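Local coordinates for polyketide synthase (Lyngbya majuscula 19L, PDB 3QIT), which catalyses the thioesterase step of curacin A biosynthesis, a decarboxylating reaction with sulfate elimination that yields a terminal alkene, at the interface of chains A and B. Sequence-based numbering; all coordinates share one arbitrary frame. Chains: chain A/B, Polyketide synthase.

Contact 1: the interface of chains A and B. Residues chain A 144-145, 148; chain B 82, 111-112, 115, 216, 226.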
ATOM      1  N   LEU A 144       8.620 -10.267  -5.348  1.00 25.52           N
ATOM      2  CA  LEU A 144       8.646  -8.852  -5.644  1.00 25.96           C
ATOM      3  C   LEU A 144       8.745  -8.591  -7.150  1.00 25.29           C
ATOM      4  O   LEU A 144       8.124  -7.671  -7.656  1.00 25.57           O
ATOM      5  CB  LEU A 144       9.818  -8.206  -4.924  1.00 31.66           C
ATOM      6  CG  LEU A 144       9.781  -6.709  -4.708  1.00 35.67           C
ATOM      7  CD1 LEU A 144       8.587  -6.361  -3.841  1.00 31.82           C
ATOM      8  CD2 LEU A 144      11.086  -6.302  -4.033  1.00 33.43           C
ATOM      9  N   THR A 145       9.517  -9.427  -7.853  1.00 22.27           N
ATOM     10  CA  THR A 145       9.649  -9.348  -9.323  1.00 22.81           C
ATOM     11  C   THR A 145       8.285  -9.603  -9.973  1.00 21.53           C
ATOM     12  O   THR A 145       7.829  -8.803 -10.789  1.00 22.88           O
ATOM     13  CB  THR A 145      10.694 -10.355  -9.856  1.00 25.62           C
ATOM     14  OG1 THR A 145      11.945 -10.137  -9.191  1.00 28.03           O
ATOM     15  CG2 THR A 145      10.886 -10.243 -11.377  1.00 28.99           C
ATOM     16  N   LEU A 148       5.964  -6.519  -9.295  1.00 20.40           N
ATOM     17  CA  LEU A 148       6.287  -5.327 -10.083  1.00 20.17           C
ATOM     18  C   LEU A 148       5.960  -5.486 -11.561  1.00 21.75           C
ATOM     19  O   LEU A 148       5.478  -4.540 -12.180  1.00 23.42           O
ATOM     20  CB  LEU A 148       7.749  -4.915  -9.907  1.00 23.59           C
ATOM     21  CG  LEU A 148       8.138  -4.277  -8.568  1.00 25.94           C
ATOM     22  CD1 LEU A 148       9.582  -3.835  -8.658  1.00 27.77           C
ATOM     23  CD2 LEU A 148       7.254  -3.097  -8.192  1.00 31.57           C
TER
ATOM     24  N   LEU B  82       8.938   1.621  -4.612  1.00 14.55           N
ATOM     25  CA  LEU B  82       9.640   0.713  -5.518  0.50 15.89           C
ATOM     26  C   LEU B  82       9.075   0.794  -6.931  1.00 14.67           C
ATOM     27  O   LEU B  82       9.821   0.819  -7.900  1.00 16.82           O
ATOM     28  CB  LEU B  82       9.573  -0.719  -5.004  0.50 14.19           C
ATOM     29  CG  LEU B  82      10.530  -0.983  -3.855  0.50 12.53           C
ATOM     30  CD1 LEU B  82      10.313  -2.397  -3.322  0.50 13.81           C
ATOM     31  CD2 LEU B  82      11.975  -0.765  -4.289  0.50 12.40           C
ATOM     32  N   ALA B 111      16.310  -3.341  -3.235  1.00 17.84           N
ATOM     33  CA  ALA B 111      15.143  -4.042  -3.723  1.00 20.25           C
ATOM     34  C   ALA B 111      15.055  -3.950  -5.235  1.00 17.20           C
ATOM     35  O   ALA B 111      14.854  -4.963  -5.920  1.00 20.52           O
ATOM     36  CB  ALA B 111      13.886  -3.527  -3.045  1.00 17.50           C
ATOM     37  N   ILE B 112      15.294  -2.770  -5.779  1.00 16.28           N
ATOM     38  CA  ILE B 112      15.207  -2.646  -7.241  1.00 19.57           C
ATOM     39  C   ILE B 112      16.330  -3.416  -7.960  1.00 20.98           C
ATOM     40  O   ILE B 112      16.086  -4.021  -8.991  1.00 21.99           O
ATOM     41  CB  ILE B 112      15.031  -1.182  -7.722  1.00 26.56           C
ATOM     42  CG1 ILE B 112      14.403  -1.144  -9.129  1.00 30.51           C
ATOM     43  CG2 ILE B 112      16.331  -0.456  -7.756  1.00 28.14           C
ATOM     44  CD1 ILE B 112      12.920  -1.480  -9.179  1.00 33.63           C
ATOM     45  N   VAL B 115      15.380  -7.008  -8.219  1.00 25.93           N
ATOM     46  CA  VAL B 115      14.340  -7.209  -9.232  1.00 27.85           C
ATOM     47  C   VAL B 115      14.834  -7.002 -10.670  1.00 29.11           C
ATOM     48  O   VAL B 115      14.441  -7.746 -11.574  1.00 25.71           O
ATOM     49  CB  VAL B 115      13.114  -6.300  -8.950  1.00 23.04           C
ATOM     50  CG1 VAL B 115      12.093  -6.332 -10.102  1.00 29.10           C
ATOM     51  CG2 VAL B 115      12.447  -6.703  -7.640  1.00 31.59           C
ATOM     52  N   LEU B 216      10.127  -3.157   3.717  1.00 88.71           N
ATOM     53  CA  LEU B 216       9.188  -4.028   3.006  1.00 88.08           C
ATOM     54  C   LEU B 216       8.548  -5.048   3.963  1.00 86.99           C
ATOM     55  O   LEU B 216       8.980  -5.160   5.112  1.00 84.47           O
ATOM     56  CB  LEU B 216       9.922  -4.749   1.869  1.00 88.31           C
ATOM     57  CG  LEU B 216      10.177  -3.959   0.583  1.00 93.27           C
ATOM     58  CD1 LEU B 216      11.433  -4.454  -0.116  1.00 93.62           C
ATOM     59  CD2 LEU B 216       8.969  -4.033  -0.344  1.00 99.46           C
ATOM     60  N   MET B 226      17.024 -11.287   0.846  1.00 35.92           N
ATOM     61  CA  MET B 226      17.084 -10.384  -0.303  1.00 37.41           C
ATOM     62  C   MET B 226      18.531  -9.968  -0.558  1.00 34.82           C
ATOM     63  O   MET B 226      19.025 -10.092  -1.688  1.00 35.21           O
ATOM     64  CB  MET B 226      16.193  -9.153  -0.082  1.00 37.97           C
ATOM     65  CG  MET B 226      16.575  -7.921  -0.919  1.00 42.31           C
ATOM     66  SD  MET B 226      15.322  -6.630  -0.917  1.00 45.65           S
ATOM     67  CE  MET B 226      14.125  -7.373  -2.015  1.00 44.98           C
TER
HETATM   68  O   HOH W   1      14.355 -10.723 -10.652  1.00 46.72           O

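Contact 2: the interface of chains A and B. Residues chain A 11, 14, 62, 70, 75, 80; chain B 72, 74-75.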
ATOM      1  N   PHE A  11     -13.210  10.360  -0.171  1.00 18.89           N
ATOM      2  CA  PHE A  11     -12.163   9.824   0.700  1.00 12.67           C
ATOM      3  C   PHE A  11     -10.866   9.681  -0.061  1.00 15.34           C
ATOM      4  O   PHE A  11     -10.811   8.967  -1.043  1.00 15.18           O
ATOM      5  CB  PHE A  11     -12.566   8.441   1.265  1.00 16.05           C
ATOM      6  CG  PHE A  11     -11.490   7.777   2.091  1.00 18.35           C
ATOM      7  CD1 PHE A  11     -10.998   8.389   3.235  1.00 20.45           C
ATOM      8  CD2 PHE A  11     -10.972   6.526   1.726  1.00 18.16           C
ATOM      9  CE1 PHE A  11     -10.001   7.781   3.994  1.00 20.26           C
ATOM     10  CE2 PHE A  11      -9.950   5.922   2.498  1.00 17.56           C
ATOM     11  CZ  PHE A  11      -9.492   6.546   3.624  1.00 19.84           C
ATOM     12  N   ASN A  14     -10.687  10.180  -3.754  1.00 15.59           N
ATOM     13  CA  ASN A  14     -11.510   9.244  -4.478  1.00 16.80           C
ATOM     14  C   ASN A  14     -12.944   9.317  -3.968  1.00 16.13           C
ATOM     15  O   ASN A  14     -13.236  10.080  -3.055  1.00 16.08           O
ATOM     16  CB  ASN A  14     -10.970   7.823  -4.258  1.00 14.53           C
ATOM     17  CG  ASN A  14      -9.605   7.619  -4.851  1.00 22.16           C
ATOM     18  OD1 ASN A  14      -9.428   7.735  -6.043  1.00 22.03           O
ATOM     19  ND2 ASN A  14      -8.619   7.307  -3.996  1.00 24.18           N
ATOM     20  N   PHE A  62     -13.111   0.114  -3.167  1.00 12.24           N
ATOM     21  CA  PHE A  62     -12.443   0.785  -4.317  1.00 12.53           C
ATOM     22  C   PHE A  62     -12.146  -0.219  -5.424  1.00 14.85           C
ATOM     23  O   PHE A  62     -11.828  -1.401  -5.155  1.00 12.94           O
ATOM     24  CB  PHE A  62     -11.166   1.492  -3.890  1.00 15.55           C
ATOM     25  CG  PHE A  62     -11.409   2.757  -3.110  1.00 14.40           C
ATOM     26  CD1 PHE A  62     -12.228   3.772  -3.613  1.00 14.14           C
ATOM     27  CD2 PHE A  62     -10.769   2.941  -1.884  1.00 13.71           C
ATOM     28  CE1 PHE A  62     -12.447   4.954  -2.860  1.00 12.67           C
ATOM     29  CE2 PHE A  62     -10.967   4.095  -1.128  1.00 16.75           C
ATOM     30  CZ  PHE A  62     -11.792   5.123  -1.625  1.00 16.01           C
ATOM     31  N   LEU A  70      -8.553   3.111  -8.377  1.00 16.18           N
ATOM     32  CA  LEU A  70      -7.347   3.791  -7.888  1.00 16.29           C
ATOM     33  C   LEU A  70      -6.353   3.931  -9.041  1.00 16.71           C
ATOM     34  O   LEU A  70      -5.977   2.944  -9.662  1.00 20.82           O
ATOM     35  CB  LEU A  70      -6.748   3.046  -6.685  1.00 15.61           C
ATOM     36  CG  LEU A  70      -7.776   2.709  -5.587  1.00 17.51           C
ATOM     37  CD1 LEU A  70      -7.168   1.883  -4.474  1.00 19.45           C
ATOM     38  CD2 LEU A  70      -8.380   4.016  -5.070  1.00 17.37           C
ATOM     39  N   SER A  75      -1.870   1.387  -4.741  1.00 17.15           N
ATOM     40  CA  SER A  75      -2.861   1.798  -3.743  1.00 15.86           C
ATOM     41  C   SER A  75      -3.837   0.678  -3.389  1.00 16.26           C
ATOM     42  O   SER A  75      -4.513   0.747  -2.369  1.00 19.57           O
ATOM     43  CB  SER A  75      -3.635   3.041  -4.191  1.00 17.18           C
ATOM     44  OG  SER A  75      -2.743   4.102  -4.507  1.00 18.80           O
ATOM     45  N   THR A  80      -5.592  -0.204   2.420  1.00 17.87           N
ATOM     46  CA  THR A  80      -6.485   0.775   1.779  1.00 15.70           C
ATOM     47  C   THR A  80      -7.968   0.430   1.997  1.00 14.05           C
ATOM     48  O   THR A  80      -8.754   1.289   2.381  1.00 12.37           O
ATOM     49  CB  THR A  80      -6.157   0.911   0.296  1.00 14.05           C
ATOM     50  OG1 THR A  80      -4.867   1.527   0.158  1.00 14.13           O
ATOM     51  CG2 THR A  80      -7.227   1.741  -0.425  1.00 15.98           C
TER
ATOM     52  N   MET B  72      -4.372   9.709  -1.194  1.00 15.78           N
ATOM     53  CA  MET B  72      -4.779   8.672  -0.245  1.00 22.20           C
ATOM     54  C   MET B  72      -3.573   8.163   0.529  1.00 17.45           C
ATOM     55  O   MET B  72      -2.671   7.544  -0.047  1.00 17.19           O
ATOM     56  CB  MET B  72      -5.478   7.531  -0.924  1.00 23.09           C
ATOM     57  CG  MET B  72      -6.174   6.641   0.140  1.00 31.38           C
ATOM     58  SD  MET B  72      -7.434   5.722  -0.609  1.00 29.19           S
ATOM     59  CE  MET B  72      -6.485   4.882  -1.868  1.00 28.27           C
ATOM     60  N   THR B  74      -2.788   5.767   2.485  1.00 17.14           N
ATOM     61  CA  THR B  74      -2.406   4.353   2.421  1.00 17.03           C
ATOM     62  C   THR B  74      -1.564   4.010   1.194  1.00 20.44           C
ATOM     63  O   THR B  74      -1.008   2.914   1.094  1.00 26.02           O
ATOM     64  CB  THR B  74      -3.625   3.415   2.472  1.00 18.64           C
ATOM     65  OG1 THR B  74      -4.557   3.767   1.445  1.00 17.98           O
ATOM     66  CG2 THR B  74      -4.287   3.481   3.828  1.00 20.80           C
ATOM     67  N   SER B  75      -1.466   4.965   0.283  1.00 16.74           N
ATOM     68  CA  SER B  75      -0.647   4.827  -0.933  1.00 20.02           C
ATOM     69  C   SER B  75       0.838   4.906  -0.619  1.00 20.62           C
ATOM     70  O   SER B  75       1.663   4.431  -1.411  1.00 21.18           O
ATOM     71  CB  SER B  75      -1.034   5.889  -1.978  1.00 16.99           C
ATOM     72  OG  SER B  75      -2.392   5.719  -2.396  1.00 20.29           O
TER

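Contact 1: the interface of chains A and B
A:Leu144 reaches B:Val115 and B:Met226 with CG opposite its backbone N (chi1 -160°), which carries the CD2 methyl over chain B. The B:Met226 chain bends at its last torsion (chi3 -75°), which turns its terminal methyl, CE, towards A:Leu144; CE lies 3.8 Å from A:Leu144 CD2. The two side chains cross obliquely. Other apolar groups close round the same methyl. B:Val115 CG2 lies 3.9 Å from A:Leu144 CD2, and the two side chains cross at about a right angle. B:Leu82 CD1 is 4.0 Å from A:Leu144 CD2, and B:Ala111 CB meets it at a similar range. The leucine end is thus set into a socket made by three helices of chain B. B:Leu216 approaches the other branch, CD1, but is poorly ordered.

The two methyls of B:Val115 divide the work. CG2 faces A:Leu144, while CG1 lies 3.8 Å from A:Leu148 CD1. The same A:Leu148 methyl touches B:Ile112 CD1 lightly. A:Thr145 and B:Val115 run past each other in opposite directions. The A:Thr145 hydroxyl, OG1, also makes a water link at the rim. It lies 2.9 Å from water 1, which is 3.1 Å from the backbone O of B:Val115. The core of the patch is apolar.

On chain A all three residues belong to helix 140-151, in the stretch between core strands where alpha/beta hydrolases carry their lid. On chain B, B:Ala111, B:Ile112 and B:Val115 lie in the last part of helix 104-115, which starts within the GHSMG nucleophile elbow, and they pack beside helices 78-91 and 220-229.

Contact 2: the interface of chains A and B
This is a symmetric interface between two copies of one alpha/beta hydrolase domain, of the thioesterase family. It joins the chains of the deposited assembly near their two-fold axis. The structure alone does not show that this pair is the biological dimer.

A:Ser75 and B:Ser75 mark the axis. Each is the last residue of its 3-10 helix 73-75, and their hydroxyls hydrogen-bond to each other, OG to OG at 2.7 Å. A second bond joins A:Thr80 OG1 to B:Thr74 OG1 at 2.6 Å. The two threonine side chains meet at a slant. The B:Thr74 hydroxyl sits between its own backbone N and carbonyl carbon (chi1 54°), which turns it towards A:Thr80.

A:Thr80 OG1 also donates to the backbone O of A:Ser75, 2.7 Å away. The donor lies in the carbonyl plane, at a C=O...donor angle of 151°. This bond fixes the rotation of the A:Thr80 hydroxyl and ties the start of helix 78-91 to the 3-10 helix before it. With a valine in place of A:Thr80, B:Thr74 OG1 would probably lose its mate across the interface and the A:Ser75 carbonyl its side-chain donor.

B:Met72 is the main apolar anchor and hides 93 Å² of its surface against chain A. A turn about its SD-CG bond (chi3 57°) points the B:Met72 methyl, CE, at A:Thr80 CG2, 3.5 Å away; A:Leu70 CD2 is 3.8 Å from CE. Both side chains cross the methionine at about a right angle. Its sulfur, SD, lies beside one carbon of each of two phenyl rings. A:Phe62 CE2 is 3.9 Å from B:Met72 SD, and A:Phe11 CE2 is 4.0 Å from it. The rings of A:Phe11 and A:Phe62 meet edge to edge. The A:Asn14 amide nitrogen, ND2, packs against the sulfur and the methyl.

Contact 1 and contact 2 are parts of one two-fold interface, with their C-alpha centres about 22 Å apart. They share helix 78-91. Its chain A copy enters contact 2 through A:Thr80, and its chain B copy enters contact 1 through B:Leu82. Because each contact has a twin with the chains exchanged, this helix serves both contacts in each chain. Contact 2 lies near the axis and supplies direct hydroxyl bonds. Contact 1 lies further out and brings in helix 140-151. Together they would probably limit both sliding and rocking of one domain on the other.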